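Local coordinates for protein polyamine aminopropyltransferase (Thermotoga maritima, PDB 1JQ3) that transfers a propylamine group irreversibly from decarboxylated S-adenosylmethionine to putrescine, yielding spermidine and methylthioadenosine, at residues Y76-A81 / L105-K110; I167-T172 / G199-E204; Q46-F51 / F60-I65. All blocks are in the same frame, centred on the assembly; numbering follows the deposited sequence.

Contact 1. Residues Y76-A81 / L105-K110; sequences YHEMLA and LREVLK. With AAT (S-adenosyl-1,8-diamino-3-thiooctane), chain E.
The aliphatic part of E107 lies against helix 73-87, its CB 3.8 Å from A81 CB and its CG over the carbonyl of H77. A81 CB also meets V108 CG2, and the methyl of an alanine is short enough to let the two buried helices come together here, their nearest CA atoms being those of A81 and V108.

The polar contacts centre on the E107 carboxylate. Bent at chi2 (-55°), the chain turns its oxygens back to its own helix, where R106 approaches side-on and directs both NE and NH2 to OE2, the NH2 bond being 2.8 Å to the anti lone pair of OE2. K110 NZ reaches OE1 at 2.8 Å from the syn side, and H82 NE2 hydrogen-bonds to the same oxygen. The CG methylene of E78 packs 3.6 Å from E107 OE1, a carbon-to-oxygen contact, with the two carboxylate planes turned 41° apart. A water donates to E107 OE2 and to E78 OE2, bridging two acids whose nearest oxygens, E78 OE2 and E107 OE1, stand 4.3 Å apart; E78 is held in turn by the backbone N of K272. Replacing E107 by an alanine is likely to leave R106 and K110 without the carboxylate they share and to open a gap beside the H77 carbonyl.

H77 faces the ligand. Its NE2 accepts a hydrogen bond of 2.9 Å from AAT N at the ring edge, while ND1 is hydrogen-bonded to E73, which fixes the rotation of the imidazole. Y76 CE2 packs 3.5 Å from AAT CA.

E73 also forms a salt bridge with R106, joining the charged network to the second shell of this spermidine-binding histidine. The basic groups probably ease the repulsion between the two buried acids, and the imidazole presents an acceptor to the ligand amine.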
loop_
_atom_site.group_PDB
_atom_site.type_symbol
_atom_site.label_atom_id
_atom_site.label_comp_id
_atom_site.label_asym_id
_atom_site.label_seq_id
_atom_site.Cartn_x
_atom_site.Cartn_y
_atom_site.Cartn_z
ATOM N N TYR A 76 12.759 24.273 1.381
ATOM C CA TYR A 76 11.663 24.939 2.047
ATOM C C TYR A 76 12.184 26.018 2.986
ATOM O O TYR A 76 11.852 27.189 2.824
ATOM C CB TYR A 76 10.827 23.897 2.818
ATOM C CG TYR A 76 9.749 24.481 3.703
ATOM C CD1 TYR A 76 8.524 24.895 3.179
ATOM C CD2 TYR A 76 9.971 24.634 5.072
ATOM C CE1 TYR A 76 7.539 25.451 4.010
ATOM C CE2 TYR A 76 9.013 25.184 5.894
ATOM C CZ TYR A 76 7.801 25.588 5.363
ATOM O OH TYR A 76 6.870 26.131 6.210
ATOM N N HIS A 77 13.037 25.633 3.932
ATOM C CA HIS A 77 13.550 26.592 4.905
ATOM C C HIS A 77 14.309 27.766 4.317
ATOM O O HIS A 77 14.152 28.896 4.784
ATOM C CB HIS A 77 14.350 25.876 5.988
ATOM C CG HIS A 77 13.529 24.891 6.759
ATOM N ND1 HIS A 77 13.865 23.560 6.865
ATOM C CD2 HIS A 77 12.359 25.039 7.427
ATOM C CE1 HIS A 77 12.939 22.930 7.570
ATOM N NE2 HIS A 77 12.015 23.805 7.924
ATOM N N GLU A 78 15.078 27.528 3.259
ATOM C CA GLU A 78 15.809 28.631 2.635
ATOM C C GLU A 78 14.879 29.608 1.943
ATOM O O GLU A 78 15.082 30.807 2.035
ATOM C CB GLU A 78 16.869 28.130 1.658
ATOM C CG GLU A 78 18.042 27.468 2.344
ATOM C CD GLU A 78 19.196 27.197 1.404
ATOM O OE1 GLU A 78 19.207 27.744 0.278
ATOM O OE2 GLU A 78 20.109 26.454 1.802
ATOM N N MET A 79 13.831 29.110 1.284
ATOM C CA MET A 79 12.907 30.015 0.606
ATOM C C MET A 79 11.985 30.757 1.572
ATOM O O MET A 79 11.691 31.935 1.375
ATOM C CB MET A 79 12.080 29.278 -0.451
ATOM C CG MET A 79 12.883 28.892 -1.690
ATOM S SD MET A 79 13.741 30.345 -2.443
ATOM C CE MET A 79 12.334 31.262 -3.061
ATOM N N LEU A 80 11.560 30.088 2.640
ATOM C CA LEU A 80 10.671 30.726 3.601
ATOM C C LEU A 80 11.396 31.829 4.370
ATOM O O LEU A 80 10.836 32.902 4.593
ATOM C CB LEU A 80 10.092 29.690 4.588
ATOM C CG LEU A 80 9.142 30.238 5.667
ATOM C CD1 LEU A 80 7.891 30.822 5.042
ATOM C CD2 LEU A 80 8.775 29.126 6.655
ATOM N N ALA A 81 12.661 31.593 4.713
ATOM C CA ALA A 81 13.406 32.569 5.503
ATOM C C ALA A 81 14.224 33.610 4.766
ATOM O O ALA A 81 14.172 34.789 5.115
ATOM C CB ALA A 81 14.304 31.867 6.506
ATOM N N LEU A 105 14.663 28.649 11.840
ATOM C CA LEU A 105 15.503 29.317 12.836
ATOM C C LEU A 105 16.963 29.218 12.390
ATOM O O LEU A 105 17.702 30.209 12.411
ATOM C CB LEU A 105 15.322 28.666 14.212
ATOM C CG LEU A 105 16.282 29.135 15.315
ATOM C CD1 LEU A 105 16.102 30.638 15.589
ATOM C CD2 LEU A 105 16.044 28.323 16.580
ATOM N N ARG A 106 17.350 28.039 11.916
ATOM C CA ARG A 106 18.716 27.824 11.455
ATOM C C ARG A 106 19.072 28.805 10.326
ATOM O O ARG A 106 20.150 29.407 10.352
ATOM C CB ARG A 106 18.899 26.383 10.975
ATOM C CG ARG A 106 20.292 26.055 10.474
ATOM C CD ARG A 106 20.278 24.736 9.694
ATOM N NE ARG A 106 19.483 24.873 8.482
ATOM C CZ ARG A 106 18.792 23.889 7.908
ATOM N NH1 ARG A 106 18.798 22.664 8.427
ATOM N NH2 ARG A 106 18.102 24.136 6.804
ATOM N N GLU A 107 18.159 28.987 9.370
ATOM C CA GLU A 107 18.404 29.895 8.244
ATOM C C GLU A 107 18.427 31.353 8.673
ATOM O O GLU A 107 19.273 32.127 8.221
ATOM C CB GLU A 107 17.374 29.701 7.131
ATOM C CG GLU A 107 17.378 28.302 6.517
ATOM C CD GLU A 107 18.750 27.870 6.000
ATOM O OE1 GLU A 107 19.468 28.693 5.384
ATOM O OE2 GLU A 107 19.113 26.694 6.197
ATOM N N VAL A 108 17.477 31.732 9.521
ATOM C CA VAL A 108 17.416 33.108 10.036
ATOM C C VAL A 108 18.723 33.451 10.768
ATOM O O VAL A 108 19.291 34.536 10.586
ATOM C CB VAL A 108 16.198 33.262 11.003
ATOM C CG1 VAL A 108 16.344 34.500 11.894
ATOM C CG2 VAL A 108 14.894 33.339 10.192
ATOM N N LEU A 109 19.226 32.506 11.560
ATOM C CA LEU A 109 20.453 32.732 12.330
ATOM C C LEU A 109 21.719 32.936 11.489
ATOM O O LEU A 109 22.764 33.378 12.003
ATOM C CB LEU A 109 20.664 31.596 13.321
ATOM C CG LEU A 109 19.666 31.550 14.481
ATOM C CD1 LEU A 109 19.932 30.283 15.276
ATOM C CD2 LEU A 109 19.792 32.803 15.371
ATOM N N LYS A 110 21.641 32.592 10.210
ATOM C CA LYS A 110 22.778 32.769 9.306
ATOM C C LYS A 110 23.048 34.250 9.066
ATOM O O LYS A 110 24.156 34.630 8.679
ATOM C CB LYS A 110 22.529 32.061 7.978
ATOM C CG LYS A 110 22.625 30.541 8.074
ATOM C CD LYS A 110 22.437 29.896 6.704
ATOM C CE LYS A 110 22.571 28.373 6.798
ATOM N NZ LYS A 110 22.110 27.702 5.550
HETATM N N AAT E . 9.410 23.380 9.105
HETATM C CA AAT E . 8.838 22.541 8.168
HETATM C CB AAT E . 7.689 21.845 8.733
HETATM C CG AAT E . 6.781 22.784 9.394
HETATM S SD AAT E . 6.581 22.279 11.098
HETATM C "C5'" AAT E . 5.123 23.170 11.677
HETATM C "C4'" AAT E . 5.056 23.317 13.168
HETATM O "O4'" AAT E . 4.191 24.277 13.476
HETATM C "C3'" AAT E . 4.602 22.106 13.853
HETATM O "O3'" AAT E . 5.684 21.735 14.641
HETATM C "C2'" AAT E . 3.363 22.552 14.761
HETATM O "O2'" AAT E . 3.184 21.972 16.043
HETATM C "C1'" AAT E . 3.557 24.060 14.704
HETATM N N9 AAT E . 2.365 24.855 14.620
HETATM C C8 AAT E . 1.063 24.519 14.388
HETATM N N7 AAT E . 0.121 25.268 15.004
HETATM C C5 AAT E . 0.815 26.127 15.695
HETATM C C6 AAT E . 0.355 27.231 16.579
HETATM N N6 AAT E . -0.991 27.515 16.801
HETATM N N1 AAT E . 1.285 28.052 17.244
HETATM C C2 AAT E . 2.621 27.740 17.003
HETATM N N3 AAT E . 3.149 26.731 16.187
HETATM C C4 AAT E . 2.214 25.918 15.518
HETATM C C11 AAT E . 5.442 22.776 8.697
HETATM C C12 AAT E . 5.143 22.957 7.225
HETATM C C13 AAT E . 4.858 21.648 6.513
HETATM C C14 AAT E . 3.665 21.490 5.588
HETATM C C15 AAT E . 3.368 20.192 4.863
HETATM N N16 AAT E . 2.341 19.795 3.966
HETATM O O HOH W 1 20.388 25.390 4.135
#

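Contact 2. Residues I167-T172 / G199-E204; sequences IIIDST and GVFSAE. With AAT (S-adenosyl-1,8-diamino-3-thiooctane), chain E.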
loop_
_atom_site.group_PDB
_atom_site.type_symbol
_atom_site.label_atom_id
_atom_site.label_comp_id
_atom_site.label_asym_id
_atom_site.label_seq_id
_atom_site.Cartn_x
_atom_site.Cartn_y
_atom_site.Cartn_z
ATOM N N ILE A 167 8.641 38.650 10.779
ATOM C CA ILE A 167 7.796 37.601 11.348
ATOM C C ILE A 167 7.636 36.575 10.240
ATOM O O ILE A 167 7.292 36.919 9.110
ATOM C CB ILE A 167 6.415 38.133 11.805
ATOM C CG1 ILE A 167 6.585 39.000 13.057
ATOM C CG2 ILE A 167 5.469 36.973 12.109
ATOM C CD1 ILE A 167 5.312 39.709 13.516
ATOM N N ILE A 168 7.941 35.320 10.551
ATOM C CA ILE A 168 7.838 34.237 9.582
ATOM C C ILE A 168 6.866 33.186 10.133
ATOM O O ILE A 168 6.980 32.785 11.291
ATOM C CB ILE A 168 9.211 33.573 9.364
ATOM C CG1 ILE A 168 10.177 34.563 8.693
ATOM C CG2 ILE A 168 9.060 32.310 8.516
ATOM C CD1 ILE A 168 11.644 34.143 8.775
ATOM N N ILE A 169 5.879 32.809 9.322
ATOM C CA ILE A 169 4.907 31.782 9.718
ATOM C C ILE A 169 5.316 30.445 9.083
ATOM O O ILE A 169 5.215 30.260 7.874
ATOM C CB ILE A 169 3.471 32.113 9.270
ATOM C CG1 ILE A 169 3.110 33.560 9.623
ATOM C CG2 ILE A 169 2.497 31.138 9.941
ATOM C CD1 ILE A 169 3.384 33.916 11.076
ATOM N N ASP A 170 5.774 29.522 9.917
ATOM C CA ASP A 170 6.226 28.199 9.480
ATOM C C ASP A 170 5.249 27.197 10.103
ATOM O O ASP A 170 5.596 26.423 10.982
ATOM C CB ASP A 170 7.651 27.981 10.013
ATOM C CG ASP A 170 8.306 26.708 9.488
ATOM O OD1 ASP A 170 7.660 25.898 8.788
ATOM O OD2 ASP A 170 9.487 26.505 9.826
ATOM N N SER A 171 4.025 27.215 9.605
ATOM C CA SER A 171 2.949 26.384 10.134
ATOM C C SER A 171 2.645 25.061 9.439
ATOM O O SER A 171 3.100 24.796 8.325
ATOM C CB SER A 171 1.671 27.203 10.068
ATOM O OG SER A 171 1.409 27.528 8.708
ATOM N N THR A 172 1.821 24.256 10.111
ATOM C CA THR A 172 1.345 22.993 9.558
ATOM C C THR A 172 0.153 23.395 8.668
ATOM O O THR A 172 -0.162 24.589 8.529
ATOM C CB THR A 172 0.845 22.014 10.672
ATOM O OG1 THR A 172 0.023 22.713 11.621
ATOM C CG2 THR A 172 2.006 21.370 11.387
ATOM N N GLY A 199 8.823 46.774 8.923
ATOM C CA GLY A 199 8.899 45.331 9.073
ATOM C C GLY A 199 8.454 44.514 7.872
ATOM O O GLY A 199 7.676 44.969 7.027
ATOM N N VAL A 200 8.969 43.291 7.786
ATOM C CA VAL A 200 8.616 42.401 6.692
ATOM C C VAL A 200 8.038 41.105 7.244
ATOM O O VAL A 200 8.217 40.783 8.429
ATOM C CB VAL A 200 9.797 42.147 5.741
ATOM C CG1 VAL A 200 10.242 43.471 5.102
ATOM C CG2 VAL A 200 10.949 41.515 6.483
ATOM N N PHE A 201 7.440 40.322 6.354
ATOM C CA PHE A 201 6.739 39.099 6.737
ATOM C C PHE A 201 6.749 38.029 5.639
ATOM O O PHE A 201 6.817 38.347 4.458
ATOM C CB PHE A 201 5.289 39.551 7.017
ATOM C CG PHE A 201 4.288 38.447 7.197
ATOM C CD1 PHE A 201 3.859 38.097 8.470
ATOM C CD2 PHE A 201 3.676 37.844 6.098
ATOM C CE1 PHE A 201 2.832 37.174 8.649
ATOM C CE2 PHE A 201 2.660 36.928 6.266
ATOM C CZ PHE A 201 2.232 36.591 7.553
ATOM N N SER A 202 6.689 36.759 6.046
ATOM C CA SER A 202 6.572 35.653 5.096
ATOM C C SER A 202 5.797 34.534 5.790
ATOM O O SER A 202 5.859 34.384 7.007
ATOM C CB SER A 202 7.922 35.139 4.567
ATOM O OG SER A 202 8.574 34.292 5.499
ATOM N N ALA A 203 5.007 33.803 5.015
ATOM C CA ALA A 203 4.233 32.701 5.559
ATOM C C ALA A 203 4.165 31.622 4.500
ATOM O O ALA A 203 4.120 31.925 3.298
ATOM C CB ALA A 203 2.824 33.173 5.926
ATOM N N GLU A 204 4.206 30.367 4.929
ATOM C CA GLU A 204 4.105 29.274 3.972
ATOM C C GLU A 204 2.613 29.255 3.619
ATOM O O GLU A 204 1.776 29.329 4.512
ATOM C CB GLU A 204 4.585 27.956 4.605
ATOM C CG GLU A 204 3.647 27.297 5.625
ATOM C CD GLU A 204 2.546 26.452 4.966
ATOM O OE1 GLU A 204 1.597 26.041 5.665
ATOM O OE2 GLU A 204 2.620 26.207 3.743
HETATM N N AAT E . 9.410 23.380 9.105
HETATM C CA AAT E . 8.838 22.541 8.168
HETATM C CB AAT E . 7.689 21.845 8.733
HETATM C CG AAT E . 6.781 22.784 9.394
HETATM S SD AAT E . 6.581 22.279 11.098
HETATM C "C5'" AAT E . 5.123 23.170 11.677
HETATM C "C4'" AAT E . 5.056 23.317 13.168
HETATM O "O4'" AAT E . 4.191 24.277 13.476
HETATM C "C3'" AAT E . 4.602 22.106 13.853
HETATM O "O3'" AAT E . 5.684 21.735 14.641
HETATM C "C2'" AAT E . 3.363 22.552 14.761
HETATM O "O2'" AAT E . 3.184 21.972 16.043
HETATM C "C1'" AAT E . 3.557 24.060 14.704
HETATM N N9 AAT E . 2.365 24.855 14.620
HETATM C C8 AAT E . 1.063 24.519 14.388
HETATM N N7 AAT E . 0.121 25.268 15.004
HETATM C C5 AAT E . 0.815 26.127 15.695
HETATM C C6 AAT E . 0.355 27.231 16.579
HETATM N N6 AAT E . -0.991 27.515 16.801
HETATM N N1 AAT E . 1.285 28.052 17.244
HETATM C C2 AAT E . 2.621 27.740 17.003
HETATM N N3 AAT E . 3.149 26.731 16.187
HETATM C C4 AAT E . 2.214 25.918 15.518
HETATM C C11 AAT E . 5.442 22.776 8.697
HETATM C C12 AAT E . 5.143 22.957 7.225
HETATM C C13 AAT E . 4.858 21.648 6.513
HETATM C C14 AAT E . 3.665 21.490 5.588
HETATM C C15 AAT E . 3.368 20.192 4.863
HETATM N N16 AAT E . 2.341 19.795 3.966
HETATM O O HOH W 2 1.446 29.932 7.045
#
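F201 lays its ring beside the branched side chains of I167 and I169, CE1 coming 3.8 Å from I169 CG1 and CD1 meeting I167 CG2. With CG anti to the backbone N (chi1 170°), the ring lies against these two side chains, crossing them at a slant. A203 continues this face, its small CB 3.6 Å from I169 CB, and helix 185-194 covers it with Y188 and C191 against F201.

On the other face, I168 straddles S202 OG with CG1 and CG2, both 3.6 Å away; that buried hydroxyl is hydrogen-bonded to L80 O. The strands run parallel, and four backbone bonds alternate between them, the shortest from I169 N to S202 O at 2.8 Å.

Beyond the strand end, a water joins S171 OG to E204 O, and E204 OE2 is held by the backbone N of E206. D170, the inferred proton acceptor, receives AAT N at OD1 (3.1 Å) and more weakly at OD2, while Y76 and T104 grip its carboxylate. T172 CG2 packs on AAT C5' at 3.6 Å.

Parallel neighbouring strands, one of which ends in the ligand-binding and probably catalytic D170, are characteristic of the Rossmann-like methyltransferase fold.

Contact 3. Residues Q46-F51 / F60-I65; sequences QRIDIF and FALDGI. With AAT (S-adenosyl-1,8-diamino-3-thiooctane), chain E.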
loop_
_atom_site.group_PDB
_atom_site.type_symbol
_atom_site.label_atom_id
_atom_site.label_comp_id
_atom_site.label_asym_id
_atom_site.label_seq_id
_atom_site.Cartn_x
_atom_site.Cartn_y
_atom_site.Cartn_z
ATOM N N GLN A 46 -0.647 16.355 19.045
ATOM C CA GLN A 46 -0.525 15.580 17.809
ATOM C C GLN A 46 0.445 14.422 17.959
ATOM O O GLN A 46 1.118 14.284 18.979
ATOM C CB GLN A 46 -0.008 16.517 16.714
ATOM C CG GLN A 46 1.355 17.100 17.075
ATOM C CD GLN A 46 1.634 18.464 16.464
ATOM O OE1 GLN A 46 2.428 19.239 17.006
ATOM N NE2 GLN A 46 1.032 18.749 15.322
ATOM N N ARG A 47 0.553 13.630 16.895
ATOM C CA ARG A 47 1.437 12.476 16.876
ATOM C C ARG A 47 2.699 12.763 16.073
ATOM O O ARG A 47 2.629 13.322 14.984
ATOM C CB ARG A 47 0.710 11.268 16.276
ATOM C CG ARG A 47 1.597 10.041 16.212
ATOM C CD ARG A 47 0.877 8.778 15.768
ATOM N NE ARG A 47 1.915 7.813 15.417
ATOM C CZ ARG A 47 1.910 6.523 15.716
ATOM N NH1 ARG A 47 0.886 5.973 16.377
ATOM N NH2 ARG A 47 2.993 5.800 15.433
ATOM N N ILE A 48 3.848 12.407 16.640
ATOM C CA ILE A 48 5.145 12.603 15.995
ATOM C C ILE A 48 5.727 11.248 15.574
ATOM O O ILE A 48 5.706 10.303 16.352
ATOM C CB ILE A 48 6.163 13.191 17.008
ATOM C CG1 ILE A 48 5.744 14.591 17.457
ATOM C CG2 ILE A 48 7.598 13.214 16.412
ATOM C CD1 ILE A 48 6.528 15.066 18.693
ATOM N N ASP A 49 6.201 11.151 14.336
ATOM C CA ASP A 49 6.882 9.945 13.888
ATOM C C ASP A 49 8.141 10.384 13.171
ATOM O O ASP A 49 8.099 11.296 12.347
ATOM C CB ASP A 49 6.023 9.104 12.967
ATOM C CG ASP A 49 4.928 8.384 13.718
ATOM O OD1 ASP A 49 5.218 7.383 14.428
ATOM O OD2 ASP A 49 3.784 8.855 13.612
ATOM N N ILE A 50 9.265 9.757 13.509
ATOM C CA ILE A 50 10.538 10.084 12.867
ATOM C C ILE A 50 11.101 8.744 12.445
ATOM O O ILE A 50 11.202 7.815 13.256
ATOM C CB ILE A 50 11.487 10.807 13.855
ATOM C CG1 ILE A 50 10.876 12.155 14.255
ATOM C CG2 ILE A 50 12.856 11.018 13.213
ATOM C CD1 ILE A 50 11.664 12.886 15.332
ATOM N N PHE A 51 11.445 8.629 11.167
ATOM C CA PHE A 51 11.944 7.367 10.658
ATOM C C PHE A 51 13.017 7.567 9.603
ATOM O O PHE A 51 13.321 8.694 9.191
ATOM C CB PHE A 51 10.787 6.498 10.120
ATOM C CG PHE A 51 10.073 7.090 8.940
ATOM C CD1 PHE A 51 8.980 7.939 9.124
ATOM C CD2 PHE A 51 10.505 6.814 7.647
ATOM C CE1 PHE A 51 8.322 8.515 8.019
ATOM C CE2 PHE A 51 9.858 7.375 6.535
ATOM C CZ PHE A 51 8.767 8.226 6.722
ATOM N N PHE A 60 10.601 13.325 9.227
ATOM C CA PHE A 60 9.832 13.746 10.377
ATOM C C PHE A 60 8.411 14.019 9.893
ATOM O O PHE A 60 8.221 14.756 8.928
ATOM C CB PHE A 60 10.502 15.003 10.969
ATOM C CG PHE A 60 9.611 15.813 11.901
ATOM C CD1 PHE A 60 8.774 15.188 12.837
ATOM C CD2 PHE A 60 9.627 17.202 11.840
ATOM C CE1 PHE A 60 7.970 15.956 13.692
ATOM C CE2 PHE A 60 8.835 17.974 12.692
ATOM C CZ PHE A 60 8.006 17.347 13.616
ATOM N N ALA A 61 7.432 13.408 10.563
ATOM C CA ALA A 61 6.021 13.556 10.199
ATOM C C ALA A 61 5.147 13.872 11.408
ATOM O O ALA A 61 5.399 13.377 12.502
ATOM C CB ALA A 61 5.523 12.263 9.537
ATOM N N LEU A 62 4.120 14.695 11.199
ATOM C CA LEU A 62 3.168 15.037 12.261
ATOM C C LEU A 62 1.796 14.617 11.750
ATOM O O LEU A 62 1.371 15.053 10.670
ATOM C CB LEU A 62 3.182 16.538 12.569
ATOM C CG LEU A 62 4.409 17.091 13.287
ATOM C CD1 LEU A 62 4.279 18.611 13.400
ATOM C CD2 LEU A 62 4.535 16.476 14.682
ATOM N N ASP A 63 1.124 13.763 12.526
ATOM C CA ASP A 63 -0.187 13.217 12.160
ATOM C C ASP A 63 -0.188 12.615 10.757
ATOM O O ASP A 63 -1.144 12.774 9.996
ATOM C CB ASP A 63 -1.291 14.271 12.307
ATOM C CG ASP A 63 -1.582 14.612 13.753
ATOM O OD1 ASP A 63 -1.251 13.817 14.654
ATOM O OD2 ASP A 63 -2.152 15.688 14.004
ATOM N N GLY A 64 0.887 11.908 10.417
ATOM C CA GLY A 64 0.967 11.282 9.108
ATOM C C GLY A 64 1.143 12.237 7.944
ATOM O O GLY A 64 0.732 11.935 6.818
ATOM N N ILE A 65 1.687 13.421 8.221
ATOM C CA ILE A 65 1.941 14.405 7.169
ATOM C C ILE A 65 3.426 14.749 7.251
ATOM O O ILE A 65 3.934 15.078 8.325
ATOM C CB ILE A 65 1.068 15.676 7.331
ATOM C CG1 ILE A 65 -0.411 15.289 7.192
ATOM C CG2 ILE A 65 1.433 16.710 6.240
ATOM C CD1 ILE A 65 -1.397 16.414 7.476
HETATM N N AAT E . 9.410 23.380 9.105
HETATM C CA AAT E . 8.838 22.541 8.168
HETATM C CB AAT E . 7.689 21.845 8.733
HETATM C CG AAT E . 6.781 22.784 9.394
HETATM S SD AAT E . 6.581 22.279 11.098
HETATM C "C5'" AAT E . 5.123 23.170 11.677
HETATM C "C4'" AAT E . 5.056 23.317 13.168
HETATM O "O4'" AAT E . 4.191 24.277 13.476
HETATM C "C3'" AAT E . 4.602 22.106 13.853
HETATM O "O3'" AAT E . 5.684 21.735 14.641
HETATM C "C2'" AAT E . 3.363 22.552 14.761
HETATM O "O2'" AAT E . 3.184 21.972 16.043
HETATM C "C1'" AAT E . 3.557 24.060 14.704
HETATM N N9 AAT E . 2.365 24.855 14.620
HETATM C C8 AAT E . 1.063 24.519 14.388
HETATM N N7 AAT E . 0.121 25.268 15.004
HETATM C C5 AAT E . 0.815 26.127 15.695
HETATM C C6 AAT E . 0.355 27.231 16.579
HETATM N N6 AAT E . -0.991 27.515 16.801
HETATM N N1 AAT E . 1.285 28.052 17.244
HETATM C C2 AAT E . 2.621 27.740 17.003
HETATM N N3 AAT E . 3.149 26.731 16.187
HETATM C C4 AAT E . 2.214 25.918 15.518
HETATM C C11 AAT E . 5.442 22.776 8.697
HETATM C C12 AAT E . 5.143 22.957 7.225
HETATM C C13 AAT E . 4.858 21.648 6.513
HETATM C C14 AAT E . 3.665 21.490 5.588
HETATM C C15 AAT E . 3.368 20.192 4.863
HETATM N N16 AAT E . 2.341 19.795 3.966
HETATM O O HOH W 3 3.086 11.209 12.297
#
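A beta hairpin of the N-terminal tetramerisation domain forms this contact, pairing strand 47-53 with strand 59-62 beside the ligand pocket. D49 and A61 are a hydrogen-bonded antiparallel pair, with A61 N to D49 O at 2.8 Å; I48 with L62 and I50 with F60 are the non-hydrogen-bonded pairs flanking it.

These four large side chains share one face. I48 and L62 lie side by side, CG1 to CD2 3.6 Å, while the F60 ring is met by I48 CG2 at CE1 and I50 CG1 at CD1. With CG beside the backbone N (chi1 -71°), L62 splits its branches, CD2 packing on I48 and CD1 reaching AAT C3' at 3.5 Å. Q46 is a ligand-binding residue at the same end.

D63 and G64 are the two central residues of the type I' turn L62-I65, both with positive phi, which glycine adopts easily. R47 N donates to D63 OD1 (2.9 Å) from above the carboxylate plane, and D63 N returns a bond to R47 O.

On the face of D49 and A61, R47 grips D49 side-on, NE to OD2 (2.8 Å) and NH2 to OD1, each on a syn lone pair. S40 also binds D49, while N35 and H16 of the second subunit bind R47 and D49.

The hairpin is thus two-sided: its apolar face reaches the nucleoside sugar, and its paired charges, held flat by two bonds, meet a neighbouring subunit.

From the N terminus, contact 3 comes first, closing a short hairpin between 46-51 and 60-65. Contact 1 follows, bringing 105-110 back to 76-81 across a loop that includes strand 93-98. Contact 2 then joins 167-172 to 199-204 around helix 185-194. The three are in series, neither nested nor crossed. Contacts 1 and 2 touch directly: L80 CG packs on I168 CG2 at 3.5 Å, fastening helix 73-87 to the central sheet. Contacts 2 and 3 meet through T172 CG2 and L62 CD1, whereas contacts 1 and 3 do not touch. All three reach AAT, so the ligand bridges the N-terminal hairpin and the Rossmann-like domain.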